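Local coordinates for microcin B17-processing protein McbC (Escherichia coli str. K-12 substr. MG1655, PDB 6GRH) that is an FMN-containing oxidoreductase of the nitroreductase family that is needed to process the inactive microcin B17 precursor into the active peptide antibiotic, at residues Tyr14-His27 against Phe195-Tyr207. Sequence-based numbering, arbitrary orientation.
With EDO (1,2-ethanediol), chain P.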
# COMPACT_ATOMS: atom_id res chain seq x y z
N TYR D 14 -7.25 20.30 8.81
CA TYR D 14 -7.09 19.10 9.63
C TYR D 14 -6.63 17.87 8.87
O TYR D 14 -6.51 16.81 9.47
CB TYR D 14 -8.41 18.77 10.34
CG TYR D 14 -8.83 19.86 11.29
CD1 TYR D 14 -8.31 19.93 12.57
CD2 TYR D 14 -9.73 20.84 10.90
CE1 TYR D 14 -8.67 20.95 13.43
CE2 TYR D 14 -10.10 21.87 11.75
CZ TYR D 14 -9.57 21.90 13.02
OH TYR D 14 -9.92 22.89 13.88
N THR D 15 -6.36 17.98 7.57
CA THR D 15 -6.05 16.82 6.75
C THR D 15 -4.66 16.26 7.07
O THR D 15 -3.69 17.00 7.22
CB THR D 15 -6.17 17.18 5.24
OG1 THR D 15 -7.55 17.37 4.96
CG2 THR D 15 -5.58 16.11 4.34
N ASP D 16 -4.60 14.94 7.20
CA ASP D 16 -3.33 14.23 7.31
C ASP D 16 -2.96 13.77 5.89
O ASP D 16 -3.69 12.95 5.30
CB ASP D 16 -3.46 13.03 8.27
CG ASP D 16 -2.14 12.27 8.43
OD1 ASP D 16 -1.31 12.26 7.50
OD2 ASP D 16 -1.91 11.69 9.51
N PRO D 17 -1.86 14.30 5.32
CA PRO D 17 -1.55 14.03 3.91
C PRO D 17 -1.14 12.57 3.65
O PRO D 17 -1.26 12.11 2.54
CB PRO D 17 -0.36 14.97 3.61
CG PRO D 17 0.25 15.20 4.94
CD PRO D 17 -0.85 15.17 5.94
N GLU D 18 -0.67 11.89 4.67
CA GLU D 18 -0.35 10.47 4.56
C GLU D 18 -1.64 9.66 4.42
O GLU D 18 -1.74 8.79 3.55
CB GLU D 18 0.46 10.02 5.78
CG GLU D 18 0.98 8.59 5.68
CD GLU D 18 2.28 8.45 4.89
OE1 GLU D 18 2.81 9.46 4.37
OE2 GLU D 18 2.79 7.31 4.79
N VAL D 19 -2.64 9.97 5.24
CA VAL D 19 -3.92 9.29 5.18
C VAL D 19 -4.55 9.53 3.80
O VAL D 19 -5.00 8.59 3.14
CB VAL D 19 -4.85 9.76 6.31
CG1 VAL D 19 -6.22 9.15 6.19
CG2 VAL D 19 -4.26 9.37 7.66
N LEU D 20 -4.58 10.79 3.37
CA LEU D 20 -5.17 11.14 2.10
C LEU D 20 -4.55 10.37 0.93
O LEU D 20 -5.28 9.83 0.11
CB LEU D 20 -5.08 12.62 1.86
CG LEU D 20 -5.68 13.14 0.56
CD1 LEU D 20 -7.17 12.85 0.55
CD2 LEU D 20 -5.42 14.64 0.49
N ALA D 21 -3.22 10.33 0.87
CA ALA D 21 -2.52 9.64 -0.21
C ALA D 21 -2.76 8.15 -0.20
O ALA D 21 -3.03 7.58 -1.24
CB ALA D 21 -1.01 9.92 -0.14
N ILE D 22 -2.71 7.54 0.98
CA ILE D 22 -2.93 6.11 1.11
C ILE D 22 -4.35 5.73 0.69
O ILE D 22 -4.56 4.71 -0.02
CB ILE D 22 -2.57 5.61 2.53
CG1 ILE D 22 -1.03 5.69 2.68
CG2 ILE D 22 -3.09 4.20 2.80
CD1 ILE D 22 -0.47 5.43 4.07
N VAL D 23 -5.33 6.54 1.10
CA VAL D 23 -6.70 6.31 0.72
C VAL D 23 -6.90 6.47 -0.81
O VAL D 23 -7.53 5.62 -1.45
CB VAL D 23 -7.67 7.19 1.52
CG1 VAL D 23 -9.08 7.08 0.98
CG2 VAL D 23 -7.67 6.79 3.00
N LYS D 24 -6.36 7.53 -1.40
CA LYS D 24 -6.48 7.69 -2.84
C LYS D 24 -5.82 6.57 -3.64
O LYS D 24 -6.37 6.11 -4.65
CB LYS D 24 -5.90 9.02 -3.29
CG LYS D 24 -6.71 10.26 -2.93
CD LYS D 24 -5.79 11.45 -3.26
CE LYS D 24 -6.52 12.73 -3.41
NZ LYS D 24 -5.58 13.79 -3.92
N ASP D 25 -4.64 6.15 -3.18
CA ASP D 25 -3.92 5.06 -3.80
C ASP D 25 -4.78 3.81 -3.83
O ASP D 25 -4.73 3.07 -4.79
CB ASP D 25 -2.66 4.69 -3.02
CG ASP D 25 -1.53 5.66 -3.22
OD1 ASP D 25 -1.59 6.54 -4.12
OD2 ASP D 25 -0.54 5.49 -2.44
N PHE D 26 -5.46 3.52 -2.72
CA PHE D 26 -6.29 2.35 -2.65
C PHE D 26 -7.52 2.50 -3.53
O PHE D 26 -7.86 1.61 -4.31
CB PHE D 26 -6.75 2.08 -1.23
CG PHE D 26 -7.68 0.91 -1.14
CD1 PHE D 26 -7.17 -0.38 -1.29
CD2 PHE D 26 -9.03 1.10 -0.99
CE1 PHE D 26 -8.02 -1.49 -1.21
CE2 PHE D 26 -9.88 0.02 -0.93
CZ PHE D 26 -9.37 -1.28 -1.05
N HIS D 27 -8.18 3.63 -3.38
CA HIS D 27 -9.39 3.93 -4.11
C HIS D 27 -9.25 3.71 -5.63
O HIS D 27 -10.12 3.07 -6.23
CB HIS D 27 -9.83 5.38 -3.88
CG HIS D 27 -11.09 5.71 -4.60
ND1 HIS D 27 -12.32 5.41 -4.09
CD2 HIS D 27 -11.30 6.24 -5.83
CE1 HIS D 27 -13.25 5.77 -4.96
NE2 HIS D 27 -12.65 6.28 -6.02
N PHE D 195 -12.88 13.47 -0.71
CA PHE D 195 -11.93 12.68 0.10
C PHE D 195 -11.62 13.33 1.43
O PHE D 195 -11.71 12.69 2.48
CB PHE D 195 -10.63 12.40 -0.63
CG PHE D 195 -10.80 11.46 -1.80
CD1 PHE D 195 -11.03 10.12 -1.60
CD2 PHE D 195 -10.73 11.95 -3.10
CE1 PHE D 195 -11.16 9.25 -2.69
CE2 PHE D 195 -10.86 11.08 -4.19
CZ PHE D 195 -11.08 9.73 -3.97
N GLU D 196 -11.28 14.61 1.38
CA GLU D 196 -10.84 15.28 2.60
C GLU D 196 -11.96 15.45 3.62
O GLU D 196 -11.69 15.39 4.81
CB GLU D 196 -10.12 16.59 2.28
CG GLU D 196 -8.75 16.31 1.66
CD GLU D 196 -7.85 17.53 1.55
OE1 GLU D 196 -7.67 18.25 2.56
OE2 GLU D 196 -7.26 17.72 0.46
N LYS D 197 -13.20 15.63 3.17
CA LYS D 197 -14.34 15.69 4.07
C LYS D 197 -14.61 14.32 4.71
O LYS D 197 -15.01 14.26 5.87
CB LYS D 197 -15.59 16.17 3.36
CG LYS D 197 -16.70 16.52 4.34
CD LYS D 197 -17.32 17.84 3.98
CE LYS D 197 -18.57 18.10 4.81
NZ LYS D 197 -19.83 17.92 4.04
N ALA D 198 -14.37 13.23 3.98
CA ALA D 198 -14.50 11.87 4.56
C ALA D 198 -13.40 11.51 5.56
O ALA D 198 -13.62 10.68 6.44
CB ALA D 198 -14.57 10.82 3.46
N LEU D 199 -12.22 12.11 5.43
CA LEU D 199 -11.05 11.68 6.18
C LEU D 199 -10.66 12.59 7.36
O LEU D 199 -10.00 12.13 8.30
CB LEU D 199 -9.85 11.52 5.24
CG LEU D 199 -10.06 10.44 4.15
CD1 LEU D 199 -8.95 10.51 3.12
CD2 LEU D 199 -10.11 9.06 4.74
N PHE D 200 -11.04 13.87 7.30
CA PHE D 200 -10.42 14.84 8.20
C PHE D 200 -10.67 14.60 9.68
O PHE D 200 -9.79 14.88 10.47
CB PHE D 200 -10.73 16.29 7.81
CG PHE D 200 -12.07 16.79 8.24
CD1 PHE D 200 -13.23 16.23 7.75
CD2 PHE D 200 -12.16 17.86 9.10
CE1 PHE D 200 -14.45 16.72 8.11
CE2 PHE D 200 -13.39 18.36 9.48
CZ PHE D 200 -14.54 17.77 9.00
N LYS D 201 -11.83 14.07 10.05
CA LYS D 201 -12.14 13.80 11.45
C LYS D 201 -11.71 12.41 11.95
O LYS D 201 -11.08 12.27 13.04
CB LYS D 201 -13.65 13.97 11.71
CG LYS D 201 -14.04 13.77 13.19
CD LYS D 201 -15.50 14.04 13.49
CE LYS D 201 -15.81 13.82 14.97
NZ LYS D 201 -17.26 13.81 15.21
N TYR D 202 -12.14 11.38 11.22
CA TYR D 202 -11.99 9.99 11.62
C TYR D 202 -10.83 9.23 10.98
O TYR D 202 -10.64 8.03 11.28
CB TYR D 202 -13.28 9.23 11.30
CG TYR D 202 -14.46 9.77 12.04
CD1 TYR D 202 -14.51 9.69 13.43
CD2 TYR D 202 -15.52 10.37 11.38
CE1 TYR D 202 -15.60 10.19 14.14
CE2 TYR D 202 -16.61 10.87 12.08
CZ TYR D 202 -16.65 10.78 13.45
OH TYR D 202 -17.71 11.28 14.17
N ARG D 203 -10.08 9.89 10.08
CA ARG D 203 -8.99 9.27 9.36
C ARG D 203 -9.52 8.10 8.48
O ARG D 203 -10.58 8.24 7.87
CB ARG D 203 -7.85 8.89 10.31
CG ARG D 203 -7.29 10.05 11.14
CD ARG D 203 -6.40 9.55 12.27
NE ARG D 203 -5.27 8.77 11.78
CZ ARG D 203 -4.17 9.27 11.22
NH1 ARG D 203 -3.99 10.58 11.10
NH2 ARG D 203 -3.24 8.43 10.74
N TYR D 204 -8.80 6.98 8.39
CA TYR D 204 -9.14 5.87 7.47
C TYR D 204 -10.55 5.33 7.61
O TYR D 204 -11.22 5.03 6.63
CB TYR D 204 -8.18 4.70 7.64
CG TYR D 204 -6.76 5.03 7.32
CD1 TYR D 204 -6.34 5.09 6.01
CD2 TYR D 204 -5.83 5.29 8.33
CE1 TYR D 204 -5.03 5.40 5.69
CE2 TYR D 204 -4.51 5.61 8.02
CZ TYR D 204 -4.14 5.66 6.68
OH TYR D 204 -2.85 5.97 6.29
N ARG D 205 -11.01 5.18 8.85
CA ARG D 205 -12.37 4.73 9.11
C ARG D 205 -13.43 5.64 8.46
O ARG D 205 -14.51 5.18 8.10
CB ARG D 205 -12.62 4.61 10.61
CG ARG D 205 -13.77 3.70 10.97
CD ARG D 205 -13.78 3.55 12.47
NE ARG D 205 -14.64 2.55 13.07
CZ ARG D 205 -14.35 1.27 13.26
NH1 ARG D 205 -13.24 0.74 12.85
NH2 ARG D 205 -15.22 0.50 13.90
N GLY D 206 -13.11 6.91 8.26
CA GLY D 206 -14.02 7.81 7.54
C GLY D 206 -14.32 7.42 6.12
O GLY D 206 -15.44 7.66 5.62
N TYR D 207 -13.35 6.81 5.46
CA TYR D 207 -13.54 6.29 4.10
C TYR D 207 -14.59 5.19 4.09
O TYR D 207 -15.54 5.23 3.31
CB TYR D 207 -12.22 5.79 3.53
CG TYR D 207 -12.31 5.29 2.11
CD1 TYR D 207 -12.43 6.17 1.05
CD2 TYR D 207 -12.26 3.93 1.83
CE1 TYR D 207 -12.48 5.71 -0.25
CE2 TYR D 207 -12.35 3.47 0.53
CZ TYR D 207 -12.47 4.36 -0.50
OH TYR D 207 -12.54 3.91 -1.79
C1 EDO P . -20.43 11.34 16.88
O1 EDO P . -20.14 12.55 16.18
C2 EDO P . -20.10 10.20 15.95
O2 EDO P . -20.97 10.21 14.81
O HOH W 1 -7.11 14.26 10.02
O HOH W 2 -8.68 14.84 5.26
O HOH W 3 -0.55 9.39 9.45
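V19 packs on both Y204 and R203: CG1 sits over the centre of the Y204 ring, a CH-pi contact 4.0 Å from the centroid and 10° off the normal, while CG2 touches CE2 of that ring and rests on one face of the R203 guanidinium, 3.4 Å from NH2. Bent at chi3 (59°), the R203 chain brings that group to D16, and NH1 donates to D16 OD2 over 2.8 Å. This salt bridge is nearly straight and lies in the guanidinium plane, yet the carboxylate is turned 58° from it; a water also links OD2 to R203 NH2. D16 thereby does two jobs, since OD1 N-caps helix 17-27 by accepting from E18 N. One turn on, V23 CG1 meets Y207 CD1, while CG2 touches both Y204 CD1 and L199 CD2. L20 CD1 meets F195 CB and L199 CD1. At the helix's C-terminal end H27, F195 and Y207 form an aromatic cluster: H27 ND1 and Y207 OH share a 2.8 Å hydrogen bond, and one face of the imidazole receives the edge of F195 in a T-shaped pair. K24 CG lies over the centre of one F195 face, a CH-pi contact. Near the other end T15 OG1 donates to E196 OE1 (2.6 Å), which also bonds T12. McbD lies beside T15 and E196, McbB beside E18 and D25, and F26 stacks on F26 of the second McbC subunit. Within the chain, helix 17-27 packs across helix 195-199 and the start of helix 204-227, with H27 and F195 touching strand 254-263 of the nitroreductase-family sheet.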